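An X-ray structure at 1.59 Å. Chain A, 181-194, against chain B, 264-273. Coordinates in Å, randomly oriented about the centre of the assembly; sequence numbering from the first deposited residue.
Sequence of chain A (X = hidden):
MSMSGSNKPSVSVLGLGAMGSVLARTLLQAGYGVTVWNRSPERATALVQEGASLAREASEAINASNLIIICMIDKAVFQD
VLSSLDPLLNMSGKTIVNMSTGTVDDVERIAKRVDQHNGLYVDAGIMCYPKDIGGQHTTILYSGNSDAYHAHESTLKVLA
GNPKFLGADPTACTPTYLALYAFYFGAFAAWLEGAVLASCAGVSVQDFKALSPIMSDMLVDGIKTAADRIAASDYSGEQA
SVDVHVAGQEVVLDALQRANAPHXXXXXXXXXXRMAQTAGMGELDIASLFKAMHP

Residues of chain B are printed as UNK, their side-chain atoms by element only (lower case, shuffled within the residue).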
ATOM      1  N   TYR A 181      -2.672  -6.341  -9.182  1.00 17.83           N
ATOM      2  CA  TYR A 181      -1.572  -5.473  -9.650  1.00 16.71           C
ATOM      3  C   TYR A 181      -2.042  -4.025  -9.743  1.00 16.50           C
ATOM      4  O   TYR A 181      -1.183  -3.150  -9.588  1.00 16.94           O
ATOM      5  CB  TYR A 181      -0.949  -5.994 -10.952  1.00 17.73           C
ATOM      6  CG  TYR A 181       0.146  -7.003 -10.682  1.00 17.82           C
ATOM      7  CD1 TYR A 181       1.281  -6.615  -9.992  1.00 16.43           C
ATOM      8  CD2 TYR A 181       0.067  -8.329 -11.101  1.00 17.73           C
ATOM      9  CE1 TYR A 181       2.315  -7.502  -9.738  1.00 17.64           C
ATOM     10  CE2 TYR A 181       1.088  -9.235 -10.832  1.00 17.68           C
ATOM     11  CZ  TYR A 181       2.219  -8.819 -10.150  1.00 18.23           C
ATOM     12  OH  TYR A 181       3.257  -9.667  -9.892  1.00 16.15           O
ATOM     13  N   ALA A 182      -3.330  -3.763  -9.940  1.00 18.11           N
ATOM     14  CA  ALA A 182      -3.863  -2.385  -9.850  1.00 18.81           C
ATOM     15  C   ALA A 182      -3.583  -1.864  -8.444  1.00 17.17           C
ATOM     16  O   ALA A 182      -3.038  -0.768  -8.291  1.00 16.57           O
ATOM     17  CB  ALA A 182      -5.329  -2.335 -10.175  1.00 18.64           C
ATOM     18  N   PHE A 183      -3.886  -2.687  -7.438  1.00 16.10           N
ATOM     19  CA  PHE A 183      -3.625  -2.384  -6.028  1.00 16.85           C
ATOM     20  C   PHE A 183      -2.121  -2.226  -5.836  1.00 15.69           C
ATOM     21  O   PHE A 183      -1.673  -1.180  -5.317  1.00 15.14           O
ATOM     22  CB  PHE A 183      -4.227  -3.490  -5.159  1.00 16.13           C
ATOM     23  CG  PHE A 183      -3.749  -3.510  -3.740  1.00 16.60           C
ATOM     24  CD1 PHE A 183      -3.520  -2.339  -3.024  1.00 16.77           C
ATOM     25  CD2 PHE A 183      -3.495  -4.716  -3.117  1.00 16.16           C
ATOM     26  CE1 PHE A 183      -3.063  -2.385  -1.718  1.00 17.22           C
ATOM     27  CE2 PHE A 183      -3.005  -4.749  -1.823  1.00 17.41           C
ATOM     28  CZ  PHE A 183      -2.807  -3.588  -1.117  1.00 15.32           C
ATOM     29  N   TYR A 184      -1.340  -3.250  -6.210  1.00 15.22           N
ATOM     30  CA  TYR A 184       0.104  -3.258  -5.885  1.00 14.76           C
ATOM     31  C   TYR A 184       0.813  -2.033  -6.471  1.00 14.60           C
ATOM     32  O   TYR A 184       1.514  -1.330  -5.713  1.00 13.70           O
ATOM     33  CB  TYR A 184       0.805  -4.522  -6.362  1.00 16.12           C
ATOM     34  CG  TYR A 184       2.270  -4.494  -6.018  1.00 16.43           C
ATOM     35  CD1 TYR A 184       3.206  -3.945  -6.868  1.00 16.61           C
ATOM     36  CD2 TYR A 184       2.725  -4.987  -4.812  1.00 16.76           C
ATOM     37  CE1 TYR A 184       4.555  -3.897  -6.545  1.00 17.59           C
ATOM     38  CE2 TYR A 184       4.064  -4.972  -4.484  1.00 17.14           C
ATOM     39  CZ  TYR A 184       4.992  -4.437  -5.350  1.00 18.44           C
ATOM     40  OH  TYR A 184       6.310  -4.352  -5.033  1.00 20.65           O
ATOM     41  N   PHE A 185       0.620  -1.715  -7.748  1.00 14.66           N
ATOM     42  CA  PHE A 185       1.426  -0.631  -8.369  1.00 16.82           C
ATOM     43  C   PHE A 185       0.870   0.755  -8.013  1.00 15.94           C
ATOM     44  O   PHE A 185       1.692   1.703  -7.876  1.00 14.80           O
ATOM     45  CB  PHE A 185       1.671  -0.847  -9.859  1.00 16.14           C
ATOM     46  CG  PHE A 185       2.753  -1.875 -10.068  1.00 17.42           C
ATOM     47  CD1 PHE A 185       4.021  -1.668  -9.554  1.00 17.09           C
ATOM     48  CD2 PHE A 185       2.469  -3.093 -10.663  1.00 17.46           C
ATOM     49  CE1 PHE A 185       5.004  -2.638  -9.635  1.00 16.23           C
ATOM     50  CE2 PHE A 185       3.458  -4.056 -10.762  1.00 17.54           C
ATOM     51  CZ  PHE A 185       4.726  -3.818 -10.265  1.00 16.86           C
ATOM     52  N   GLY A 186      -0.440   0.882  -7.834  1.00 15.35           N
ATOM     53  CA  GLY A 186      -0.984   2.139  -7.269  1.00 14.99           C
ATOM     54  C   GLY A 186      -0.386   2.406  -5.898  1.00 15.96           C
ATOM     55  O   GLY A 186      -0.032   3.554  -5.585  1.00 15.67           O
ATOM     56  N   ALA A 187      -0.295   1.361  -5.069  1.00 13.76           N
ATOM     57  CA  ALA A 187       0.314   1.454  -3.744  1.00 15.13           C
ATOM     58  C   ALA A 187       1.816   1.769  -3.821  1.00 14.98           C
ATOM     59  O   ALA A 187       2.326   2.531  -2.977  1.00 14.27           O
ATOM     60  CB  ALA A 187       0.042   0.181  -2.981  1.00 14.28           C
ATOM     61  N   PHE A 188       2.520   1.177  -4.782  1.00 15.33           N
ATOM     62  CA  PHE A 188       3.980   1.359  -4.924  1.00 14.98           C
ATOM     63  C   PHE A 188       4.235   2.788  -5.374  1.00 15.50           C
ATOM     64  O   PHE A 188       5.143   3.421  -4.816  1.00 16.01           O
ATOM     65  CB  PHE A 188       4.607   0.334  -5.872  1.00 16.32           C
ATOM     66  CG  PHE A 188       6.106   0.406  -5.888  1.00 16.44           C
ATOM     67  CD1 PHE A 188       6.858  -0.044  -4.809  1.00 16.97           C
ATOM     68  CD2 PHE A 188       6.776   0.957  -6.959  1.00 15.85           C
ATOM     69  CE1 PHE A 188       8.235   0.049  -4.809  1.00 15.94           C
ATOM     70  CE2 PHE A 188       8.156   1.044  -6.951  1.00 16.92           C
ATOM     71  CZ  PHE A 188       8.887   0.603  -5.876  1.00 15.41           C
ATOM     72  N   ALA A 189       3.415   3.317  -6.277  1.00 15.77           N
ATOM     73  CA  ALA A 189       3.550   4.733  -6.696  1.00 16.89           C
ATOM     74  C   ALA A 189       3.291   5.657  -5.494  1.00 17.23           C
ATOM     75  O   ALA A 189       4.003   6.661  -5.320  1.00 17.41           O
ATOM     76  CB  ALA A 189       2.627   5.067  -7.834  1.00 16.40           C
ATOM     77  N   ALA A 190       2.295   5.336  -4.661  1.00 16.18           N
ATOM     78  CA  ALA A 190       1.995   6.114  -3.443  1.00 16.29           C
ATOM     79  C   ALA A 190       3.234   6.087  -2.553  1.00 16.09           C
ATOM     80  O   ALA A 190       3.573   7.124  -1.988  1.00 16.45           O
ATOM     81  CB  ALA A 190       0.784   5.561  -2.717  1.00 15.76           C
ATOM     82  N   TRP A 191       3.853   4.913  -2.369  1.00 15.69           N
ATOM     83  CA  TRP A 191       5.063   4.815  -1.514  1.00 16.68           C
ATOM     84  C   TRP A 191       6.166   5.747  -2.056  1.00 16.74           C
ATOM     85  O   TRP A 191       6.779   6.497  -1.266  1.00 16.27           O
ATOM     86  CB  TRP A 191       5.566   3.388  -1.413  1.00 16.89           C
ATOM     87  CG  TRP A 191       6.747   3.328  -0.498  1.00 17.40           C
ATOM     88  CD1 TRP A 191       6.720   3.274   0.862  1.00 18.50           C
ATOM     89  CD2 TRP A 191       8.130   3.402  -0.869  1.00 17.39           C
ATOM     90  NE1 TRP A 191       7.995   3.231   1.360  1.00 18.59           N
ATOM     91  CE2 TRP A 191       8.880   3.345   0.327  1.00 18.01           C
ATOM     92  CE3 TRP A 191       8.813   3.446  -2.086  1.00 17.03           C
ATOM     93  CZ2 TRP A 191      10.272   3.384   0.338  1.00 18.00           C
ATOM     94  CZ3 TRP A 191      10.189   3.510  -2.074  1.00 16.95           C
ATOM     95  CH2 TRP A 191      10.909   3.442  -0.883  1.00 18.09           C
ATOM     96  N   LEU A 192       6.399   5.711  -3.366  1.00 17.01           N
ATOM     97  CA  LEU A 192       7.412   6.561  -4.021  1.00 18.50           C
ATOM     98  C   LEU A 192       7.065   8.026  -3.771  1.00 18.21           C
ATOM     99  O   LEU A 192       7.986   8.801  -3.469  1.00 17.27           O
ATOM    100  CB  LEU A 192       7.473   6.256  -5.514  1.00 18.59           C
ATOM    101  CG  LEU A 192       8.076   4.897  -5.855  1.00 19.47           C
ATOM    102  CD1 LEU A 192       7.828   4.545  -7.319  1.00 19.54           C
ATOM    103  CD2 LEU A 192       9.565   4.833  -5.526  1.00 20.90           C
ATOM    104  N   GLU A 193       5.804   8.391  -3.953  1.00 17.33           N
ATOM    105  CA  GLU A 193       5.303   9.778  -3.739  1.00 19.09           C
ATOM    106  C   GLU A 193       5.656  10.254  -2.323  1.00 18.67           C
ATOM    107  O   GLU A 193       6.167  11.373  -2.170  1.00 16.72           O
ATOM    108  CB  GLU A 193       3.809   9.790  -4.018  1.00 18.36           C
ATOM    109  CG  GLU A 193       3.223  11.181  -4.001  1.00 18.84           C
ATOM    110  CD  GLU A 193       1.937  11.291  -4.790  1.00 18.39           C
ATOM    111  OE1 GLU A 193       1.883  10.793  -5.928  1.00 18.20           O
ATOM    112  OE2 GLU A 193       0.985  11.818  -4.232  1.00 20.17           O
ATOM    113  N   GLY A 194       5.433   9.400  -1.315  1.00 18.85           N
ATOM    114  CA  GLY A 194       5.785   9.681   0.088  1.00 19.55           C
ATOM    115  C   GLY A 194       7.290   9.739   0.303  1.00 17.24           C
ATOM    116  O   GLY A 194       7.764  10.657   0.985  1.00 16.74           O
TER
ATOM    117  N   UNK B 264      -7.740   6.298 -11.698  1.00 20.49           N
ATOM    118  CA  UNK B 264      -6.909   7.473 -11.351  1.00 19.40           C
ATOM    119  C   UNK B 264      -5.596   7.039 -10.679  1.00 18.68           C
ATOM    120  O   UNK B 264      -4.545   7.689 -10.863  1.00 17.81           O
ATOM    121  c   UNK B 264      -7.691   8.396 -10.455  1.00 21.10           C
ATOM    122  N   UNK B 265      -5.643   6.021  -9.837  1.00 17.23           N
ATOM    123  CA  UNK B 265      -4.427   5.554  -9.144  1.00 18.43           C
ATOM    124  C   UNK B 265      -3.473   4.901 -10.159  1.00 17.44           C
ATOM    125  O   UNK B 265      -2.279   5.129 -10.089  1.00 18.42           O
ATOM    126  c   UNK B 265      -4.782   4.619  -8.025  1.00 19.26           C
ATOM    127  o   UNK B 265      -3.608   4.314  -7.307  1.00 21.97           O
ATOM    128  N   UNK B 266      -3.994   4.083 -11.059  1.00 17.53           N
ATOM    129  CA  UNK B 266      -3.215   3.444 -12.143  1.00 16.88           C
ATOM    130  C   UNK B 266      -2.660   4.542 -13.067  1.00 18.02           C
ATOM    131  O   UNK B 266      -1.485   4.460 -13.456  1.00 18.60           O
ATOM    132  o   UNK B 266      -4.427   1.412 -11.886  1.00 19.12           O
ATOM    133  c   UNK B 266      -4.091   2.416 -12.856  1.00 17.59           C
ATOM    134  c   UNK B 266      -3.411   1.811 -14.066  1.00 17.95           C
ATOM    135  N   UNK B 267      -3.456   5.559 -13.370  1.00 20.63           N
ATOM    136  CA  UNK B 267      -2.981   6.689 -14.213  1.00 21.87           C
ATOM    137  C   UNK B 267      -1.775   7.363 -13.550  1.00 21.11           C
ATOM    138  O   UNK B 267      -0.789   7.704 -14.260  1.00 19.43           O
ATOM    139  c   UNK B 267      -5.191   7.244 -15.341  1.00 25.67           C
ATOM    140  c   UNK B 267      -4.072   7.725 -14.447  1.00 22.32           C
ATOM    141  o   UNK B 267      -5.009   6.250 -16.050  1.00 25.68           O
ATOM    142  o   UNK B 267      -6.235   7.892 -15.324  1.00 29.33           O
ATOM    143  N   UNK B 268      -1.820   7.538 -12.231  1.00 21.02           N
ATOM    144  CA  UNK B 268      -0.725   8.181 -11.465  1.00 20.66           C
ATOM    145  C   UNK B 268       0.551   7.342 -11.582  1.00 19.15           C
ATOM    146  O   UNK B 268       1.613   7.879 -11.925  1.00 18.99           O
ATOM    147  c   UNK B 268      -1.157   8.396 -10.033  1.00 19.94           C
ATOM    148  N   UNK B 269       0.475   6.050 -11.305  1.00 20.36           N
ATOM    149  CA  UNK B 269       1.654   5.157 -11.397  1.00 20.33           C
ATOM    150  C   UNK B 269       2.203   5.171 -12.827  1.00 20.29           C
ATOM    151  O   UNK B 269       3.416   5.275 -13.010  1.00 20.76           O
ATOM    152  c   UNK B 269       2.260   2.690 -11.356  1.00 18.61           C
ATOM    153  c   UNK B 269       4.359   1.532 -11.068  1.00 18.42           C
ATOM    154  c   UNK B 269       4.021   0.664 -12.094  1.00 18.51           C
ATOM    155  o   UNK B 269       4.856  -0.335 -12.499  1.00 19.77           O
ATOM    156  c   UNK B 269       1.969   1.835 -12.396  1.00 18.46           C
ATOM    157  c   UNK B 269       1.271   3.749 -10.960  1.00 20.49           C
ATOM    158  c   UNK B 269       2.837   0.837 -12.779  1.00 17.94           C
ATOM    159  c   UNK B 269       3.475   2.527 -10.697  1.00 18.04           C
ATOM    160  N   UNK B 270       1.336   5.097 -13.835  1.00 20.01           N
ATOM    161  CA  UNK B 270       1.812   5.065 -15.248  1.00 21.58           C
ATOM    162  C   UNK B 270       2.523   6.379 -15.574  1.00 21.48           C
ATOM    163  O   UNK B 270       3.539   6.318 -16.294  1.00 19.63           O
ATOM    164  c   UNK B 270       0.361   3.309 -16.438  1.00 23.78           C
ATOM    165  c   UNK B 270       0.650   4.787 -16.202  1.00 22.07           C
ATOM    166  c   UNK B 270      -0.928   3.140 -17.231  1.00 25.25           C
ATOM    167  c   UNK B 270       1.530   2.628 -17.140  1.00 24.63           C
ATOM    168  N   UNK B 271       2.037   7.508 -15.058  1.00 21.89           N
ATOM    169  CA  UNK B 271       2.675   8.829 -15.290  1.00 22.43           C
ATOM    170  C   UNK B 271       4.092   8.812 -14.715  1.00 22.70           C
ATOM    171  O   UNK B 271       4.999   9.373 -15.340  1.00 21.47           O
ATOM    172  c   UNK B 271       1.846   9.976 -14.740  1.00 22.38           C
ATOM    173  o   UNK B 271       1.971  10.085 -13.328  1.00 22.28           O
ATOM    174  N   UNK B 272       4.314   8.168 -13.568  1.00 20.19           N
ATOM    175  CA  UNK B 272       5.651   8.109 -12.944  1.00 19.15           C
ATOM    176  C   UNK B 272       6.549   7.183 -13.775  1.00 20.62           C
ATOM    177  O   UNK B 272       7.736   7.503 -13.992  1.00 23.97           O
ATOM    178  c   UNK B 272       3.718   9.152  -8.499  1.00 21.16           C
ATOM    179  c   UNK B 272       4.360   8.257  -9.343  1.00 21.19           C
ATOM    180  c   UNK B 272       4.588   9.954 -10.987  1.00 19.21           C
ATOM    181  c   UNK B 272       4.797   8.641 -10.605  1.00 19.93           C
ATOM    182  o   UNK B 272       2.867  11.381  -8.131  1.00 20.58           O
ATOM    183  c   UNK B 272       3.939  10.853 -10.163  1.00 20.38           C
ATOM    184  c   UNK B 272       5.543   7.673 -11.489  1.00 20.05           C
ATOM    185  c   UNK B 272       3.500  10.458  -8.917  1.00 21.27           C
ATOM    186  N   UNK B 273       6.004   6.059 -14.232  1.00 19.16           N
ATOM    187  CA  UNK B 273       6.694   5.157 -15.177  1.00 19.35           C
ATOM    188  C   UNK B 273       7.138   5.940 -16.409  1.00 20.25           C
ATOM    189  O   UNK B 273       8.285   5.780 -16.812  1.00 20.49           O
ATOM    190  s   UNK B 273       5.616   2.785 -14.263  1.00 19.44           S
ATOM    191  c   UNK B 273       5.809   4.003 -15.593  1.00 18.49           C
TER
HETATM  192  O   HOH W   1      -2.311   0.573 -10.648  1.00 26.27           O
HETATM  193  O   HOH W   2      -0.891   5.562  -7.156  1.00 20.38           O

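Position 264 of chain B carries a single side-chain carbon, out of reach of chain A; one carbon means alanine, Ala B264, a small helix-favouring residue. Its carbonyl begins the helical ladder, accepting from the N of position 268.

Position 265 has one carbon followed by one oxygen. It points toward chain A, and the oxygen lies 3.4 Å from Gly A186 CA. This is serine, Ser B265. A CB on that glycine would fall 2.5 Å from Ser B265 OG, a clash, so the bare backbone makes room for the hydroxyl. Ser B265 OG also donates to water 2 (3.0 Å), which donates to Gly A186 O (2.7 Å).

At 266 a carbon bears one oxygen and one carbon, and the oxygen stands 4.2 Å from Ala A182 CB: a beta-branched hydroxyl residue, Thr B266. The hydroxyl suits its place because water 1 donates both to Thr B266 OG1 (2.6 Å) and to Ala A182 O (2.8 Å).

Position 267 shows two carbons, the second carrying two oxygens, beyond chain A's reach. This carboxylate is Asp B267, its charge suited to partial exposure. Position 268 has one carbon, pointing toward chain A but 5.5 Å from Ala A189 CB at its nearest; it is Ala B268, compact enough for a buried site.

Position 269 has a carbon, then a six-carbon ring bearing an oxygen. Phe A185 CB sits over the ring's face, 3.5 Å from its centroid; the two aromatic planes lie 21° apart but slid, so that they barely overlap. The oxygen lies over one face of the phenylalanine ring, 3.3 Å from Phe A185 CD1. This is Tyr B269. Ala A189 CB packs 3.7 Å from Tyr B269 CB, where a methyl suits the close backbones.

Position 270, four carbons forked at the second and directed away from chain A, is Leu B270, apolar as burial favours. Position 271, one carbon and one oxygen, does not reach chain A. It is Ser B271; its OG donates to Ala B268 O (2.6 Å), satisfying the hydroxyl within its own helix.

Position 272 has one carbon, then a six-carbon ring whose oxygen lies 2.5 Å from Glu A193 OE1: Tyr B272. Its OH, at the ring's far end, donates this very short hydrogen bond, while Tyr B272 CD2 lies 3.9 Å from Ala A189 CB. Position 273, a carbon and a sulfur out of reach, is Cys B273, small and readily buried.

The helices cross at 58° with axes 8.4 Å apart at closest approach. Small residues permit this proximity, two waters join hydroxyls to backbone carbonyls, Ala A189 packs against Tyr B269 where the backbones are close, the Phe A185–Tyr B269 pair lies to one side, and the tyrosine–glutamate bond fastens the far end.

Chain B 264-273: ASTDAYLSYC
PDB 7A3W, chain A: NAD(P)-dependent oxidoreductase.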